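Local coordinates for protein macrophage migration inhibitory factor (Oncomelania hupensis, PDB 6LR3) that belongs to the macrophage migration inhibitory factor family, whose members are small alpha/beta proteins that assemble as trimers, three copies being present in this assembly, at residues B[26-29]-B[34-37]; B[103-106]-B[112-115]. All coordinates share one frame; numbering follows the deposited sequence.

Contact 1 (B[26-29]-B[34-37]); sequences MMTK and PKEV
Thr28, on the last turns of helix 19-31, meets Lys35 in the connection to strand 39-43, and nearly everything that passes between 26-29 and 34-37 is van der Waals contact made by this one threonine. With OG1 beside the backbone N (chi1 -69°), the methyl CG2 stands anti to that nitrogen and rests on the start of the returning chain, CG2 lying 3.8 Å from Lys35 N and 4.0 Å from Lys35 CB. The hydroxyl faces the same residue, with Thr28 OG1 3.7 Å from Lys35 CA. The two branches of the threonine bear side by side on the root of the lysine, from the helix side, and the two side chains cross at about a right angle. Pro34 joins in only through its carbonyl carbon, 4.4 Å from Thr28 CG2.

No hydrogen bond links 26-29 to 34-37; the polar ends find partners just beside them. Thr28 OG1 is hydrogen-bonded to the carbonyl oxygen of Thr24, one turn earlier in the helix. Lys35 carries its CG anti to its own backbone N (chi1 -178°), and its extended chain takes NZ past Thr28 to a hydrogen bond with OD1 of Asn25, again on helix 19-31. Within the returning segment a short 3-10 turn is closed by a hydrogen bond from Val37 N to Pro34 O, 3.2 Å long. Lys35 also packs on Gly52 of a second subunit, while Met27 packs on Met76 and Met80 of helix 70-88.

Small in area, at 94 Å² summed over both sides, the contact is a worked example of a helix-to-strand connection folded back on its own helix: a methyl and a hydroxyl already bonded within the helix supply a touch of little directionality, and Lys35 NZ to Asn25 OD1 is the polar tie between connection and helix.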
ATOM      1  N   MET B  26     -19.440  -8.956   1.310  1.00 16.50           N
ATOM      2  CA  MET B  26     -18.902 -10.288   1.624  1.00 17.58           C
ATOM      3  C   MET B  26     -17.888 -10.153   2.758  1.00 16.85           C
ATOM      4  O   MET B  26     -17.931 -10.971   3.703  1.00 16.20           O
ATOM      5  CB  MET B  26     -18.252 -10.929   0.392  1.00 19.77           C
ATOM      6  CG  MET B  26     -17.913 -12.381   0.599  1.00 27.95           C
ATOM      7  SD  MET B  26     -16.906 -13.009  -0.764  1.00 39.04           S
ATOM      8  CE  MET B  26     -15.329 -12.308  -0.284  1.00 33.81           C
ATOM      9  N   MET B  27     -17.036  -9.134   2.706  1.00 16.20           N
ATOM     10  CA  MET B  27     -15.963  -9.010   3.714  1.00 16.82           C
ATOM     11  C   MET B  27     -16.514  -8.375   4.989  1.00 15.74           C
ATOM     12  O   MET B  27     -15.947  -8.667   6.037  1.00 16.52           O
ATOM     13  CB  MET B  27     -14.765  -8.231   3.162  1.00 19.63           C
ATOM     14  CG  MET B  27     -14.053  -8.991   2.038  1.00 18.76           C
ATOM     15  SD  MET B  27     -13.455 -10.588   2.529  1.00 21.78           S
ATOM     16  CE  MET B  27     -12.081 -10.104   3.591  1.00 20.38           C
ATOM     17  N   THR B  28     -17.590  -7.594   4.939  1.00 15.93           N
ATOM     18  CA  THR B  28     -18.265  -7.106   6.169  1.00 15.58           C
ATOM     19  C   THR B  28     -18.751  -8.311   6.963  1.00 16.79           C
ATOM     20  O   THR B  28     -18.516  -8.368   8.202  1.00 16.98           O
ATOM     21  CB  THR B  28     -19.430  -6.176   5.831  1.00 17.98           C
ATOM     22  OG1 THR B  28     -18.816  -4.999   5.296  1.00 18.77           O
ATOM     23  CG2 THR B  28     -20.281  -5.831   7.029  1.00 19.16           C
ATOM     24  N   LYS B  29     -19.393  -9.250   6.270  1.00 17.18           N
ATOM     25  CA  LYS B  29     -19.915 -10.479   6.927  1.00 19.09           C
ATOM     26  C   LYS B  29     -18.739 -11.307   7.431  1.00 19.32           C
ATOM     27  O   LYS B  29     -18.787 -11.765   8.583  1.00 21.03           O
ATOM     28  CB  LYS B  29     -20.769 -11.286   5.959  1.00 21.36           C
ATOM     29  CG  LYS B  29     -22.091 -10.615   5.627  1.00 31.78           C
ATOM     30  CD  LYS B  29     -22.987 -11.514   4.800  1.00 36.15           C
ATOM     31  CE  LYS B  29     -23.654 -10.886   3.578  1.00 43.12           C
ATOM     32  NZ  LYS B  29     -24.511  -9.736   3.945  1.00 43.41           N
ATOM     33  N   PRO B  34     -18.357  -3.318  11.247  1.00 17.04           N
ATOM     34  CA  PRO B  34     -19.418  -2.458  10.738  1.00 18.72           C
ATOM     35  C   PRO B  34     -19.131  -2.160   9.264  1.00 16.60           C
ATOM     36  O   PRO B  34     -18.013  -1.787   8.930  1.00 16.51           O
ATOM     37  CB  PRO B  34     -19.358  -1.212  11.605  1.00 18.37           C
ATOM     38  CG  PRO B  34     -18.657  -1.679  12.864  1.00 20.20           C
ATOM     39  CD  PRO B  34     -17.657  -2.714  12.394  1.00 19.09           C
ATOM     40  N   LYS B  35     -20.138  -2.276   8.423  1.00 16.14           N
ATOM     41  CA  LYS B  35     -20.000  -1.953   7.001  1.00 17.97           C
ATOM     42  C   LYS B  35     -19.481  -0.518   6.836  1.00 17.72           C
ATOM     43  O   LYS B  35     -18.732  -0.255   5.908  1.00 16.68           O
ATOM     44  CB  LYS B  35     -21.370  -2.076   6.319  1.00 18.92           C
ATOM     45  CG  LYS B  35     -21.334  -1.820   4.831  1.00 19.13           C
ATOM     46  CD  LYS B  35     -22.588  -2.324   4.185  1.00 21.37           C
ATOM     47  CE  LYS B  35     -22.750  -1.815   2.777  1.00 22.31           C
ATOM     48  NZ  LYS B  35     -23.893  -2.473   2.101  1.00 20.48           N
ATOM     49  N   GLU B  36     -19.889   0.395   7.730  1.00 16.01           N
ATOM     50  CA  GLU B  36     -19.603   1.839   7.541  1.00 16.29           C
ATOM     51  C   GLU B  36     -18.100   2.089   7.520  1.00 15.15           C
ATOM     52  O   GLU B  36     -17.721   3.087   6.907  1.00 14.65           O
ATOM     53  CB  GLU B  36     -20.361   2.621   8.605  1.00 17.09           C
ATOM     54  CG  GLU B  36     -19.735   2.607   9.972  1.00 16.68           C
ATOM     55  CD  GLU B  36     -20.773   3.036  11.033  1.00 21.44           C
ATOM     56  OE1 GLU B  36     -21.825   2.331  11.087  1.00 19.56           O
ATOM     57  OE2 GLU B  36     -20.595   4.106  11.655  1.00 24.27           O
ATOM     58  N   VAL B  37     -17.263   1.237   8.106  1.00 15.31           N
ATOM     59  CA  VAL B  37     -15.794   1.457   8.137  1.00 15.00           C
ATOM     60  C   VAL B  37     -15.096   0.466   7.208  1.00 15.25           C
ATOM     61  O   VAL B  37     -13.871   0.331   7.319  1.00 16.40           O
ATOM     62  CB  VAL B  37     -15.245   1.424   9.570  1.00 15.21           C
ATOM     63  CG1 VAL B  37     -15.784   2.629  10.356  1.00 15.57           C
ATOM     64  CG2 VAL B  37     -15.499   0.098  10.267  1.00 16.67           C
TER

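Contact 2 (B[103-106]-B[112-115]); sequences PALF and ALHD
Leu105, Leu113 and His114 all set CG beside the backbone N and anti to the carbonyl carbon. For Leu113 (chi1 -57°) this sends the isobutyl group across to Leu105, while for His114 the same torsion leaves CB against Ala104 O as the ring leads away, with the oxygen at its edge. The setting is the C-terminal part of the MIF fold, where a turn at 103-106 leads into the small antiparallel hairpin of strands 107-109 and 112-113, and the chain leaving the hairpin comes back against that turn.

A single backbone hydrogen bond joins the segments, from His114 N to Ala104 O at 3.2 Å. Its N-H points to the oxygen at 152°, but the donor sits above the carbonyl plane, 38° out of it, and so not on a lone pair. The same oxygen lies 3.4 Å from His114 CB and near the plane of the imidazole. ND1 of that ring has its hydrogen bond elsewhere, to the carbonyl of Cys107, which would help set the rotation of the ring.

Beside the bond, apolar groups close the contact. Leu105 and Leu113 cross at about a right angle, CD2 of Leu105 lying 4.0 Å from CD1 of Leu113. Ala104 CB lies 3.9 Å from His114 CB. The outer side is shared with a second subunit: Leu105 packs on its Pro70 and Leu113 on its Leu74, while Asn73 ND2 of that subunit bonds to Leu105 O. The turn is therefore held from its own chain and from a neighbouring one. Even the carbonyl used between subunits is covered from within, Leu113 CD1 lying 3.5 Å from Leu105 O.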
ATOM      1  N   PRO B 103      -2.939  -2.767  14.507  1.00 18.12           N
ATOM      2  CA  PRO B 103      -3.168  -2.506  15.926  1.00 18.14           C
ATOM      3  C   PRO B 103      -4.227  -1.423  16.141  1.00 18.47           C
ATOM      4  O   PRO B 103      -4.194  -0.415  15.499  1.00 16.18           O
ATOM      5  CB  PRO B 103      -1.804  -2.035  16.463  1.00 19.07           C
ATOM      6  CG  PRO B 103      -0.824  -2.431  15.381  1.00 20.25           C
ATOM      7  CD  PRO B 103      -1.604  -2.346  14.072  1.00 18.97           C
ATOM      8  N   ALA B 104      -5.106  -1.655  17.125  1.00 16.35           N
ATOM      9  CA  ALA B 104      -6.209  -0.735  17.480  1.00 17.09           C
ATOM     10  C   ALA B 104      -5.654   0.670  17.757  1.00 14.72           C
ATOM     11  O   ALA B 104      -6.300   1.629  17.356  1.00 15.81           O
ATOM     12  CB  ALA B 104      -6.942  -1.269  18.692  1.00 19.37           C
ATOM     13  N   LEU B 105      -4.530   0.805  18.445  1.00 14.90           N
ATOM     14  CA  LEU B 105      -4.007   2.120  18.861  1.00 15.93           C
ATOM     15  C   LEU B 105      -3.111   2.696  17.765  1.00 15.96           C
ATOM     16  O   LEU B 105      -2.552   3.768  17.995  1.00 16.64           O
ATOM     17  CB  LEU B 105      -3.260   1.999  20.194  1.00 15.98           C
ATOM     18  CG  LEU B 105      -4.162   1.595  21.364  1.00 18.09           C
ATOM     19  CD1 LEU B 105      -3.320   1.528  22.634  1.00 19.62           C
ATOM     20  CD2 LEU B 105      -5.287   2.546  21.564  1.00 21.23           C
ATOM     21  N   PHE B 106      -3.044   2.041  16.609  1.00 13.99           N
ATOM     22  CA  PHE B 106      -2.281   2.539  15.435  1.00 14.89           C
ATOM     23  C   PHE B 106      -3.249   2.813  14.289  1.00 14.14           C
ATOM     24  O   PHE B 106      -2.843   2.871  13.117  1.00 15.07           O
ATOM     25  CB  PHE B 106      -1.177   1.545  15.067  1.00 15.33           C
ATOM     26  CG  PHE B 106       0.030   1.686  15.957  1.00 15.95           C
ATOM     27  CD1 PHE B 106      -0.045   1.392  17.310  1.00 17.92           C
ATOM     28  CD2 PHE B 106       1.221   2.177  15.457  1.00 17.47           C
ATOM     29  CE1 PHE B 106       1.058   1.574  18.126  1.00 19.18           C
ATOM     30  CE2 PHE B 106       2.320   2.353  16.276  1.00 19.11           C
ATOM     31  CZ  PHE B 106       2.245   2.040  17.609  1.00 18.31           C
ATOM     32  N   ALA B 112     -10.707   9.541  16.892  1.00 14.03           N
ATOM     33  CA  ALA B 112     -10.278   8.692  18.006  1.00 14.35           C
ATOM     34  C   ALA B 112      -9.533   7.493  17.458  1.00 15.03           C
ATOM     35  O   ALA B 112      -9.730   7.105  16.294  1.00 14.99           O
ATOM     36  CB  ALA B 112     -11.464   8.254  18.832  1.00 15.65           C
ATOM     37  N   LEU B 113      -8.733   6.879  18.305  1.00 15.19           N
ATOM     38  CA  LEU B 113      -8.159   5.572  17.981  1.00 15.60           C
ATOM     39  C   LEU B 113      -9.247   4.540  18.232  1.00 18.66           C
ATOM     40  O   LEU B 113     -10.373   4.887  18.530  1.00 17.46           O
ATOM     41  CB  LEU B 113      -6.917   5.339  18.844  1.00 16.40           C
ATOM     42  CG  LEU B 113      -5.831   6.404  18.718  1.00 18.47           C
ATOM     43  CD1 LEU B 113      -4.672   6.027  19.613  1.00 18.52           C
ATOM     44  CD2 LEU B 113      -5.360   6.540  17.269  1.00 19.55           C
ATOM     45  N   HIS B 114      -8.915   3.265  18.023  1.00 18.93           N
ATOM     46  CA  HIS B 114      -9.870   2.166  18.273  1.00 22.43           C
ATOM     47  C   HIS B 114      -9.694   1.658  19.694  1.00 25.44           C
ATOM     48  O   HIS B 114      -8.584   1.626  20.213  1.00 24.55           O
ATOM     49  CB  HIS B 114      -9.701   1.095  17.218  1.00 20.50           C
ATOM     50  CG  HIS B 114     -10.178   1.552  15.892  1.00 22.74           C
ATOM     51  ND1 HIS B 114      -9.435   2.415  15.100  1.00 24.66           N
ATOM     52  CD2 HIS B 114     -11.341   1.334  15.240  1.00 23.13           C
ATOM     53  CE1 HIS B 114     -10.080   2.654  13.987  1.00 23.30           C
ATOM     54  NE2 HIS B 114     -11.268   1.988  14.042  1.00 23.97           N
ATOM     55  N   ASP B 115     -10.746   1.049  20.211  1.00 30.76           N
ATOM     56  CA  ASP B 115     -10.781   0.340  21.515  1.00 36.38           C
ATOM     57  C   ASP B 115     -10.572  -1.153  21.251  1.00 34.41           C
ATOM     58  O   ASP B 115     -11.483  -1.790  20.682  1.00 38.22           O
ATOM     59  CB  ASP B 115     -12.116   0.616  22.207  1.00 40.82           C
ATOM     60  CG  ASP B 115     -12.236   0.070  23.623  1.00 45.44           C
ATOM     61  OD1 ASP B 115     -11.710  -1.021  23.882  1.00 54.65           O
ATOM     62  OD2 ASP B 115     -12.783   0.795  24.506  1.00 47.27           O
TER

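Followed from the N terminus, the chain runs through strand 3-8 and helix 19-31 before contact 1 closes a short loop, bringing the approach to strand 39-43 back to the end of that helix. The chain then builds the rest of the four-stranded sheet and helix 70-88, and after strand 95-101 contact 2 closes a second loop around the terminal hairpin. The two loops follow in series, neither enclosing nor crossing the other. The centres of contact 1 and contact 2 lie about 18 Å apart, and the two do not touch. Contact 1 ties helix to connection, contact 2 hairpin to its entry turn, and both also touch the second subunit.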